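Local coordinates for ribosomal RNA methyltransferase, putative (Plasmodium falciparum, PDB 2PLW), which is the FtsJ-like methyltransferase domain of a longer protein, binds S-adenosylmethionine and probably methylates ribosomal RNA, most likely at a uridine 2'-hydroxyl, at residues 92-95 / 96-100; 117-121 / 122-126; 130-133 / 134-138. One frame throughout, in Å; residues are numbered along the deposited sequence.

Interaction 1 (92-95 / 96-100); sequences NSVD and YKLKE
Val94 and Leu98 touch one turn apart on the helix 93-102. The two side chains run alongside each other off the same face of the helix. The contact is made by one branch of each: Val94 CG1 meets Leu98 CD1 at 3.8 Å. Val94 CG1 stands anti to its own backbone N (chi1 167°), and Leu98 CG is turned beside the backbone N instead. Leu98 N donates to Val94 O at 2.8 Å, a nearly straight bond of 170°. Lys97 N donates to Ser93 O at 3.1 Å, and Lys99 N to Asp95 O at 2.8 Å. Where the helix begins, Tyr96 N donates to Asn92 O at 2.9 Å. The aliphatic part of Lys97 runs past the same Ser93 carbonyl, with CG 3.3 Å from Ser93 O. The extended lysine chain ends in a weak hydrogen bond from NZ to Gln69 O. Asp95 OD1 is hydrogen-bonded to Tyr143 OH and its OD2 to Met77 N, which fixes the rotation of the carboxylate. In this Rossmann-like methyltransferase fold the side chain of Val94 lies about 4 Å from that of Ile72, a binding residue for S-adenosylmethionine. Val94 also touches the loop residues Asp75 and Asn76. Val94 and Leu98 both touch Ile68 of strand 66-69, an outermost strand of the sheet, and both touch Phe139 of helix 122-143.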
ATOM      1  N   ASN A  92      11.412 -11.719 -10.554  1.00 25.29           N
ATOM      2  CA  ASN A  92      11.531 -10.559 -11.481  1.00 25.49           C
ATOM      3  C   ASN A  92      10.259  -9.833 -11.975  1.00 23.59           C
ATOM      4  O   ASN A  92      10.357  -8.679 -12.365  1.00 22.17           O
ATOM      5  CB  ASN A  92      12.355 -10.923 -12.760  1.00 25.53           C
ATOM      6  CG  ASN A  92      13.848 -10.749 -12.575  1.00 29.08           C
ATOM      7  OD1 ASN A  92      14.379 -10.975 -11.500  1.00 36.65           O
ATOM      8  ND2 ASN A  92      14.535 -10.376 -13.636  1.00 32.81           N
ATOM      9  N   SER A  93       9.100 -10.499 -11.990  1.00 21.91           N
ATOM     10  CA  SER A  93       8.028 -10.059 -12.882  1.00 21.13           C
ATOM     11  C   SER A  93       7.448  -8.705 -12.470  1.00 19.38           C
ATOM     12  O   SER A  93       7.359  -7.833 -13.311  1.00 19.19           O
ATOM     13  CB  SER A  93       6.923 -11.096 -13.070  1.00 22.05           C
ATOM     14  OG  SER A  93       6.272 -11.366 -11.836  1.00 23.75           O
ATOM     15  N   VAL A  94       7.085  -8.547 -11.197  1.00 17.94           N
ATOM     16  CA  VAL A  94       6.594  -7.243 -10.684  1.00 16.37           C
ATOM     17  C   VAL A  94       7.652  -6.158 -10.913  1.00 15.92           C
ATOM     18  O   VAL A  94       7.365  -5.063 -11.415  1.00 15.20           O
ATOM     19  CB  VAL A  94       6.143  -7.325  -9.200  1.00 16.48           C
ATOM     20  CG1 VAL A  94       5.948  -5.928  -8.578  1.00 15.12           C
ATOM     21  CG2 VAL A  94       4.832  -8.119  -9.075  1.00 17.58           C
ATOM     22  N   ASP A  95       8.905  -6.474 -10.607  1.00 15.61           N
ATOM     23  CA  ASP A  95       9.970  -5.474 -10.753  1.00 15.66           C
ATOM     24  C   ASP A  95      10.150  -4.980 -12.186  1.00 16.01           C
ATOM     25  O   ASP A  95      10.326  -3.793 -12.423  1.00 15.64           O
ATOM     26  CB  ASP A  95      11.267  -6.031 -10.226  1.00 15.37           C
ATOM     27  CG  ASP A  95      11.121  -6.553  -8.820  1.00 17.65           C
ATOM     28  OD1 ASP A  95      11.211  -5.760  -7.859  1.00 17.18           O
ATOM     29  OD2 ASP A  95      10.900  -7.775  -8.692  1.00 17.60           O
ATOM     30  N   TYR A  96      10.139  -5.909 -13.136  1.00 17.68           N
ATOM     31  CA  TYR A  96      10.329  -5.527 -14.529  1.00 18.78           C
ATOM     32  C   TYR A  96       9.125  -4.788 -15.115  1.00 17.47           C
ATOM     33  O   TYR A  96       9.282  -3.832 -15.893  1.00 17.57           O
ATOM     34  CB  TYR A  96      10.847  -6.714 -15.350  1.00 20.61           C
ATOM     35  CG  TYR A  96      12.356  -6.768 -15.150  1.00 23.61           C
ATOM     36  CD1 TYR A  96      12.937  -7.674 -14.252  1.00 24.46           C
ATOM     37  CD2 TYR A  96      13.191  -5.842 -15.784  1.00 25.19           C
ATOM     38  CE1 TYR A  96      14.291  -7.683 -14.030  1.00 24.88           C
ATOM     39  CE2 TYR A  96      14.578  -5.862 -15.570  1.00 28.78           C
ATOM     40  CZ  TYR A  96      15.107  -6.786 -14.688  1.00 25.93           C
ATOM     41  OH  TYR A  96      16.454  -6.809 -14.463  1.00 28.02           O
ATOM     42  N   LYS A  97       7.937  -5.146 -14.641  1.00 17.50           N
ATOM     43  CA  LYS A  97       6.743  -4.374 -14.987  1.00 16.58           C
ATOM     44  C   LYS A  97       6.788  -2.963 -14.395  1.00 17.09           C
ATOM     45  O   LYS A  97       6.445  -2.000 -15.068  1.00 16.84           O
ATOM     46  CB  LYS A  97       5.487  -5.114 -14.546  1.00 17.27           C
ATOM     47  CG  LYS A  97       5.250  -6.380 -15.362  1.00 19.49           C
ATOM     48  CD  LYS A  97       3.969  -7.039 -14.944  1.00 25.32           C
ATOM     49  CE  LYS A  97       3.972  -8.554 -15.197  1.00 29.55           C
ATOM     50  NZ  LYS A  97       2.878  -9.236 -14.401  1.00 29.77           N
ATOM     51  N   LEU A  98       7.211  -2.835 -13.138  1.00 16.02           N
ATOM     52  CA  LEU A  98       7.467  -1.503 -12.561  1.00 17.05           C
ATOM     53  C   LEU A  98       8.514  -0.713 -13.322  1.00 17.83           C
ATOM     54  O   LEU A  98       8.352   0.479 -13.533  1.00 17.73           O
ATOM     55  CB  LEU A  98       7.833  -1.571 -11.069  1.00 16.80           C
ATOM     56  CG  LEU A  98       6.658  -1.916 -10.171  1.00 16.52           C
ATOM     57  CD1 LEU A  98       7.158  -2.279  -8.754  1.00 18.29           C
ATOM     58  CD2 LEU A  98       5.592  -0.773 -10.126  1.00 15.81           C
ATOM     59  N   LYS A  99       9.588  -1.383 -13.732  1.00 18.30           N
ATOM     60  CA  LYS A  99      10.669  -0.732 -14.495  1.00 21.24           C
ATOM     61  C   LYS A  99      10.144  -0.117 -15.805  1.00 20.64           C
ATOM     62  O   LYS A  99      10.493   1.006 -16.144  1.00 21.12           O
ATOM     63  CB  LYS A  99      11.769  -1.760 -14.794  1.00 20.80           C
ATOM     64  CG  LYS A  99      13.058  -1.185 -15.385  1.00 24.37           C
ATOM     65  CD  LYS A  99      14.123  -2.279 -15.563  1.00 23.85           C
ATOM     66  CE  LYS A  99      14.854  -2.578 -14.251  1.00 27.67           C
ATOM     67  NZ  LYS A  99      15.944  -1.571 -13.999  1.00 28.87           N
ATOM     68  N   GLU A 100       9.314  -0.872 -16.528  1.00 21.04           N
ATOM     69  CA  GLU A 100       8.656  -0.417 -17.752  1.00 22.76           C
ATOM     70  C   GLU A 100       7.930   0.902 -17.518  1.00 21.70           C
ATOM     71  O   GLU A 100       7.960   1.783 -18.359  1.00 22.83           O
ATOM     72  CB  GLU A 100       7.623  -1.444 -18.226  1.00 23.59           C
ATOM     73  CG  GLU A 100       8.137  -2.574 -19.089  1.00 27.06           C
ATOM     74  CD  GLU A 100       6.980  -3.365 -19.711  1.00 27.67           C
ATOM     75  OE1 GLU A 100       6.798  -3.282 -20.951  1.00 34.02           O
ATOM     76  OE2 GLU A 100       6.244  -4.057 -18.953  1.00 31.98           O
TER

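Interaction 2 (117-121 / 122-126); sequences PCIGN and KIDDH
The 117-121 segment is an irregular loop that curls over the first turn of helix 122-143, and Cys118 CA comes within 5.7 Å of Asp125 CA. Gly120 turns the chain with positive phi. Asn121 occupies the N-cap position, though its side chain makes no capping bond, and its carbonyl O accepts from Asp125 N at 2.9 Å. The Asp125 carboxylate reaches back to the loop. Ile119 N donates to Asp125 OD1 at 2.8 Å, on the syn side of the carboxylate and nearly straight (170°). Asp125 OD2 receives two weak bonds, from Gly120 N and Asn121 N. A water donates to both Pro117 O and Asp125 OD1. Separately, Asn121 ND2 donates to Asp124 OD2 at 2.8 Å. It comes from above the carboxylate plane, the two flat groups 69° apart. Asn121 reaches that oxygen because its CG points opposite to the backbone N (chi1 -175°). Ile119 CD1 rests on Asp124 CB at 3.7 Å. The arrangement is a helix N-terminus whose preceding loop is tied down by an acidic side chain. In the Rossmann-like methyltransferase fold this loop follows strand 107-112, and the Pro117 side chain lies about 6 Å from the bound S-adenosylmethionine.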
ATOM      1  N   PRO A 117      -6.099 -14.270   3.920  1.00 31.05           N
ATOM      2  CA  PRO A 117      -7.316 -14.976   4.379  1.00 31.76           C
ATOM      3  C   PRO A 117      -7.226 -15.408   5.839  1.00 31.08           C
ATOM      4  O   PRO A 117      -6.186 -15.913   6.265  1.00 31.98           O
ATOM      5  CB  PRO A 117      -7.365 -16.219   3.481  1.00 31.83           C
ATOM      6  CG  PRO A 117      -6.641 -15.793   2.225  1.00 32.54           C
ATOM      7  CD  PRO A 117      -5.555 -14.856   2.676  1.00 31.49           C
ATOM      8  N   CYS A 118      -8.302 -15.197   6.595  1.00 31.76           N
ATOM      9  CA  CYS A 118      -8.358 -15.610   8.000  1.00 32.40           C
ATOM     10  C   CYS A 118      -8.632 -17.094   8.197  1.00 32.55           C
ATOM     11  O   CYS A 118      -9.558 -17.638   7.591  1.00 32.97           O
ATOM     12  CB  CYS A 118      -9.405 -14.797   8.754  1.00 32.53           C
ATOM     13  SG  CYS A 118      -8.746 -13.218   9.307  1.00 35.62           S
ATOM     14  N   ILE A 119      -7.838 -17.736   9.055  1.00 32.41           N
ATOM     15  CA  ILE A 119      -8.043 -19.165   9.373  1.00 32.22           C
ATOM     16  C   ILE A 119      -8.960 -19.386  10.584  1.00 31.91           C
ATOM     17  O   ILE A 119      -9.302 -20.527  10.935  1.00 32.91           O
ATOM     18  CB  ILE A 119      -6.704 -19.921   9.546  1.00 32.31           C
ATOM     19  CG1 ILE A 119      -6.049 -19.588  10.902  1.00 32.12           C
ATOM     20  CG2 ILE A 119      -5.780 -19.640   8.373  1.00 31.43           C
ATOM     21  CD1 ILE A 119      -4.752 -20.363  11.176  1.00 31.97           C
ATOM     22  N   GLY A 120      -9.380 -18.295  11.212  1.00 31.51           N
ATOM     23  CA  GLY A 120     -10.178 -18.389  12.423  1.00 30.46           C
ATOM     24  C   GLY A 120      -9.351 -18.987  13.547  1.00 29.39           C
ATOM     25  O   GLY A 120      -9.718 -20.007  14.135  1.00 29.81           O
ATOM     26  N   ASN A 121      -8.179 -18.403  13.768  1.00 27.32           N
ATOM     27  CA  ASN A 121      -7.477 -18.472  15.038  1.00 25.64           C
ATOM     28  C   ASN A 121      -6.798 -17.128  15.145  1.00 25.26           C
ATOM     29  O   ASN A 121      -5.818 -16.872  14.437  1.00 24.53           O
ATOM     30  CB  ASN A 121      -6.418 -19.564  15.093  1.00 25.35           C
ATOM     31  CG  ASN A 121      -5.789 -19.679  16.482  1.00 25.85           C
ATOM     32  OD1 ASN A 121      -6.477 -19.533  17.506  1.00 26.61           O
ATOM     33  ND2 ASN A 121      -4.488 -19.929  16.524  1.00 24.68           N
ATOM     34  N   LYS A 122      -7.343 -16.271  16.004  1.00 24.14           N
ATOM     35  CA  LYS A 122      -6.971 -14.852  16.036  1.00 23.86           C
ATOM     36  C   LYS A 122      -5.454 -14.627  16.034  1.00 22.25           C
ATOM     37  O   LYS A 122      -4.938 -13.874  15.200  1.00 20.27           O
ATOM     38  CB  LYS A 122      -7.613 -14.156  17.243  1.00 23.89           C
ATOM     39  CG  LYS A 122      -7.219 -12.686  17.406  1.00 25.68           C
ATOM     40  CD  LYS A 122      -7.990 -11.956  18.492  1.00 26.81           C
ATOM     41  CE  LYS A 122      -7.452 -10.528  18.614  1.00 29.14           C
ATOM     42  NZ  LYS A 122      -8.524  -9.490  18.578  1.00 31.73           N
ATOM     43  N   ILE A 123      -4.742 -15.291  16.944  1.00 21.13           N
ATOM     44  CA  ILE A 123      -3.303 -15.032  17.074  1.00 21.44           C
ATOM     45  C   ILE A 123      -2.546 -15.440  15.818  1.00 20.50           C
ATOM     46  O   ILE A 123      -1.653 -14.720  15.386  1.00 20.34           O
ATOM     47  CB  ILE A 123      -2.659 -15.683  18.344  1.00 21.37           C
ATOM     48  CG1 ILE A 123      -1.251 -15.126  18.598  1.00 21.16           C
ATOM     49  CG2 ILE A 123      -2.587 -17.201  18.254  1.00 23.72           C
ATOM     50  CD1 ILE A 123      -1.236 -13.660  19.006  1.00 22.15           C
ATOM     51  N   ASP A 124      -2.886 -16.589  15.241  1.00 20.17           N
ATOM     52  CA  ASP A 124      -2.243 -17.026  13.994  1.00 20.96           C
ATOM     53  C   ASP A 124      -2.523 -16.032  12.866  1.00 20.41           C
ATOM     54  O   ASP A 124      -1.638 -15.708  12.079  1.00 21.26           O
ATOM     55  CB  ASP A 124      -2.768 -18.400  13.574  1.00 21.11           C
ATOM     56  CG  ASP A 124      -1.986 -19.549  14.169  1.00 24.21           C
ATOM     57  OD1 ASP A 124      -0.739 -19.473  14.244  1.00 29.57           O
ATOM     58  OD2 ASP A 124      -2.627 -20.552  14.526  1.00 23.27           O
ATOM     59  N   ASP A 125      -3.766 -15.563  12.787  1.00 20.19           N
ATOM     60  CA  ASP A 125      -4.158 -14.619  11.749  1.00 20.12           C
ATOM     61  C   ASP A 125      -3.389 -13.301  11.907  1.00 19.39           C
ATOM     62  O   ASP A 125      -3.005 -12.683  10.918  1.00 20.00           O
ATOM     63  CB  ASP A 125      -5.672 -14.361  11.785  1.00 20.43           C
ATOM     64  CG  ASP A 125      -6.473 -15.558  11.276  1.00 22.30           C
ATOM     65  OD1 ASP A 125      -5.922 -16.369  10.513  1.00 24.52           O
ATOM     66  OD2 ASP A 125      -7.655 -15.672  11.655  1.00 25.31           O
ATOM     67  N   HIS A 126      -3.159 -12.896  13.153  1.00 17.52           N
ATOM     68  CA  HIS A 126      -2.351 -11.697  13.410  1.00 17.53           C
ATOM     69  C   HIS A 126      -0.916 -11.922  12.945  1.00 17.03           C
ATOM     70  O   HIS A 126      -0.350 -11.070  12.250  1.00 16.34           O
ATOM     71  CB  HIS A 126      -2.389 -11.309  14.885  1.00 17.72           C
ATOM     72  CG  HIS A 126      -1.452 -10.193  15.235  1.00 18.51           C
ATOM     73  ND1 HIS A 126      -1.619  -8.911  14.748  1.00 16.98           N
ATOM     74  CD2 HIS A 126      -0.310 -10.181  15.960  1.00 18.69           C
ATOM     75  CE1 HIS A 126      -0.630  -8.150  15.186  1.00 18.13           C
ATOM     76  NE2 HIS A 126       0.172  -8.891  15.931  1.00 19.69           N
TER
HETATM   77  O   HOH W   1      -4.345 -15.392   8.232  1.00 30.23           O
HETATM   78  O   HOH W   2      -6.126 -16.707  19.166  1.00 27.72           O

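Interaction 3 (130-133 / 134-138); sequences CELT and LSITH
Thr133 O is gripped twice by Thr137, four residues on. Thr137 OG1 donates to it at 2.6 Å and Thr137 N at 2.8 Å. The two donors arrive from opposite faces of the carbonyl plane, the hydroxyl from 36° out of it. This is the common helix motif in which a threonine hydroxyl bonds back to the carbonyl of residue i-4, alongside the main-chain bond. The torsion of Thr137 explains it: OG1 sits beside the backbone N (chi1 -58°). The same hydroxyl also bonds to Tyr150 OH of strand 148-155, which links the helix to the central sheet of the Rossmann-like fold. Thr133 repeats the pattern one turn earlier, as its OG1 is hydrogen-bonded to Ser129 O. Regular helix bonds run alongside. Leu134 N donates to Cys130 O, Ser135 N to Glu131 O, and Ile136 N to Leu132 O at 2.9 Å. Leu132 touches the bound S-adenosylmethionine and belongs to its pocket. Ile136, one turn on, packs on Ile72, a binding residue of that ligand, and so probably helps to position it from the second shell. The side chains of Leu132 and Ile136 cross at an angle, and Ile136 CD1 lies 3.8 Å from both CG and CD1 of Leu132. Ser135 is linked to Glu131 through a water. That water donates to Glu131 O at 2.8 Å and lies 2.9 Å from Ser135 OG.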
ATOM      1  N   CYS A 130       1.155  -9.978  10.175  1.00 14.65           N
ATOM      2  CA  CYS A 130       2.489  -9.395  10.403  1.00 15.23           C
ATOM      3  C   CYS A 130       3.435  -9.782   9.273  1.00 15.32           C
ATOM      4  O   CYS A 130       4.191  -8.955   8.750  1.00 14.74           O
ATOM      5  CB  CYS A 130       3.035  -9.883  11.744  1.00 15.50           C
ATOM      6  SG  CYS A 130       2.192  -9.079  13.111  1.00 18.69           S
ATOM      7  N   GLU A 131       3.369 -11.054   8.886  1.00 15.39           N
ATOM      8  CA  GLU A 131       4.261 -11.589   7.856  1.00 16.48           C
ATOM      9  C   GLU A 131       4.019 -10.860   6.533  1.00 15.01           C
ATOM     10  O   GLU A 131       4.968 -10.439   5.883  1.00 15.79           O
ATOM     11  CB  GLU A 131       4.084 -13.104   7.675  1.00 17.29           C
ATOM     12  CG  GLU A 131       5.004 -13.643   6.561  1.00 20.08           C
ATOM     13  CD  GLU A 131       4.907 -15.164   6.337  1.00 21.37           C
ATOM     14  OE1 GLU A 131       3.777 -15.704   6.311  1.00 25.57           O
ATOM     15  OE2 GLU A 131       5.979 -15.791   6.151  1.00 29.81           O
ATOM     16  N   LEU A 132       2.744 -10.678   6.178  1.00 14.82           N
ATOM     17  CA  LEU A 132       2.374  -9.969   4.958  1.00 13.51           C
ATOM     18  C   LEU A 132       2.829  -8.519   5.045  1.00 13.35           C
ATOM     19  O   LEU A 132       3.356  -7.968   4.073  1.00 12.90           O
ATOM     20  CB  LEU A 132       0.863 -10.041   4.719  1.00 13.14           C
ATOM     21  CG  LEU A 132       0.354  -9.259   3.492  1.00 14.64           C
ATOM     22  CD1 LEU A 132       1.099  -9.685   2.223  1.00 16.43           C
ATOM     23  CD2 LEU A 132      -1.122  -9.482   3.336  1.00 13.88           C
ATOM     24  N   THR A 133       2.618  -7.905   6.205  1.00 13.05           N
ATOM     25  CA  THR A 133       3.012  -6.515   6.408  1.00 12.59           C
ATOM     26  C   THR A 133       4.534  -6.340   6.240  1.00 13.07           C
ATOM     27  O   THR A 133       5.008  -5.386   5.639  1.00 12.77           O
ATOM     28  CB  THR A 133       2.538  -6.022   7.783  1.00 14.04           C
ATOM     29  OG1 THR A 133       1.102  -6.048   7.791  1.00 16.45           O
ATOM     30  CG2 THR A 133       3.007  -4.590   8.009  1.00 15.74           C
ATOM     31  N   LEU A 134       5.285  -7.293   6.774  1.00 11.73           N
ATOM     32  CA  LEU A 134       6.732  -7.270   6.621  1.00 11.90           C
ATOM     33  C   LEU A 134       7.120  -7.429   5.141  1.00 12.19           C
ATOM     34  O   LEU A 134       8.000  -6.716   4.692  1.00 12.41           O
ATOM     35  CB  LEU A 134       7.395  -8.334   7.511  1.00 12.09           C
ATOM     36  CG  LEU A 134       7.378  -7.974   8.999  1.00 13.07           C
ATOM     37  CD1 LEU A 134       7.768  -9.189   9.853  1.00 15.79           C
ATOM     38  CD2 LEU A 134       8.321  -6.788   9.261  1.00 15.26           C
ATOM     39  N   SER A 135       6.463  -8.331   4.396  1.00 12.78           N
ATOM     40  CA  SER A 135       6.751  -8.536   2.967  1.00 14.37           C
ATOM     41  C   SER A 135       6.499  -7.262   2.175  1.00 13.89           C
ATOM     42  O   SER A 135       7.344  -6.837   1.379  1.00 13.54           O
ATOM     43  CB  SER A 135       5.931  -9.698   2.363  1.00 14.56           C
ATOM     44  OG  SER A 135       6.373 -10.922   2.931  1.00 16.94           O
ATOM     45  N   ILE A 136       5.351  -6.637   2.437  1.00 13.79           N
ATOM     46  CA  ILE A 136       4.993  -5.419   1.729  1.00 14.15           C
ATOM     47  C   ILE A 136       5.950  -4.299   2.122  1.00 13.41           C
ATOM     48  O   ILE A 136       6.387  -3.540   1.266  1.00 13.69           O
ATOM     49  CB  ILE A 136       3.529  -5.012   2.006  1.00 13.54           C
ATOM     50  CG1 ILE A 136       2.572  -6.032   1.374  1.00 15.60           C
ATOM     51  CG2 ILE A 136       3.245  -3.646   1.373  1.00 12.60           C
ATOM     52  CD1 ILE A 136       1.151  -5.921   1.912  1.00 17.96           C
ATOM     53  N   THR A 137       6.304  -4.206   3.407  1.00 12.90           N
ATOM     54  CA  THR A 137       7.278  -3.197   3.877  1.00 13.02           C
ATOM     55  C   THR A 137       8.677  -3.344   3.224  1.00 13.17           C
ATOM     56  O   THR A 137       9.276  -2.375   2.785  1.00 12.92           O
ATOM     57  CB  THR A 137       7.354  -3.225   5.413  1.00 13.71           C
ATOM     58  OG1 THR A 137       6.035  -2.968   5.932  1.00 13.58           O
ATOM     59  CG2 THR A 137       8.390  -2.198   5.971  1.00 13.22           C
ATOM     60  N   HIS A 138       9.138  -4.589   3.106  1.00 12.16           N
ATOM     61  CA  HIS A 138      10.407  -4.874   2.448  1.00 13.43           C
ATOM     62  C   HIS A 138      10.395  -4.428   0.989  1.00 13.21           C
ATOM     63  O   HIS A 138      11.373  -3.872   0.503  1.00 13.44           O
ATOM     64  CB  HIS A 138      10.690  -6.369   2.544  1.00 13.41           C
ATOM     65  CG  HIS A 138      12.016  -6.754   1.980  1.00 16.45           C
ATOM     66  ND1 HIS A 138      13.197  -6.584   2.672  1.00 21.47           N
ATOM     67  CD2 HIS A 138      12.349  -7.277   0.777  1.00 16.20           C
ATOM     68  CE1 HIS A 138      14.204  -6.993   1.919  1.00 20.72           C
ATOM     69  NE2 HIS A 138      13.717  -7.416   0.766  1.00 19.05           N
TER
HETATM   70  O   HOH W   3       7.456 -11.590   5.575  1.00 27.25           O

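How the interactions relate
All three are local contacts, but their settings differ. Interaction 2 is a surface contact, while interactions 1 and 3 are partly buried. Interactions 2 and 3 share helix 122-143: 117-121 is the loop before it, 122-126 its start, and 130-138 lies further along, with centres about 16 Å apart. Interaction 1 belongs to helix 93-102. It does not touch interaction 3, the nearest atoms being about 9 Å apart, yet Phe139 and Tyr143, later in helix 122-143, meet helix 93-102. At the helix start, side-chain carboxylates bond to backbone and side-chain N-H groups. Inside the helices, main-chain bonds and aliphatic pairs prevail, and interaction 3 adds a threonine hydroxyl and direct contact with the cofactor.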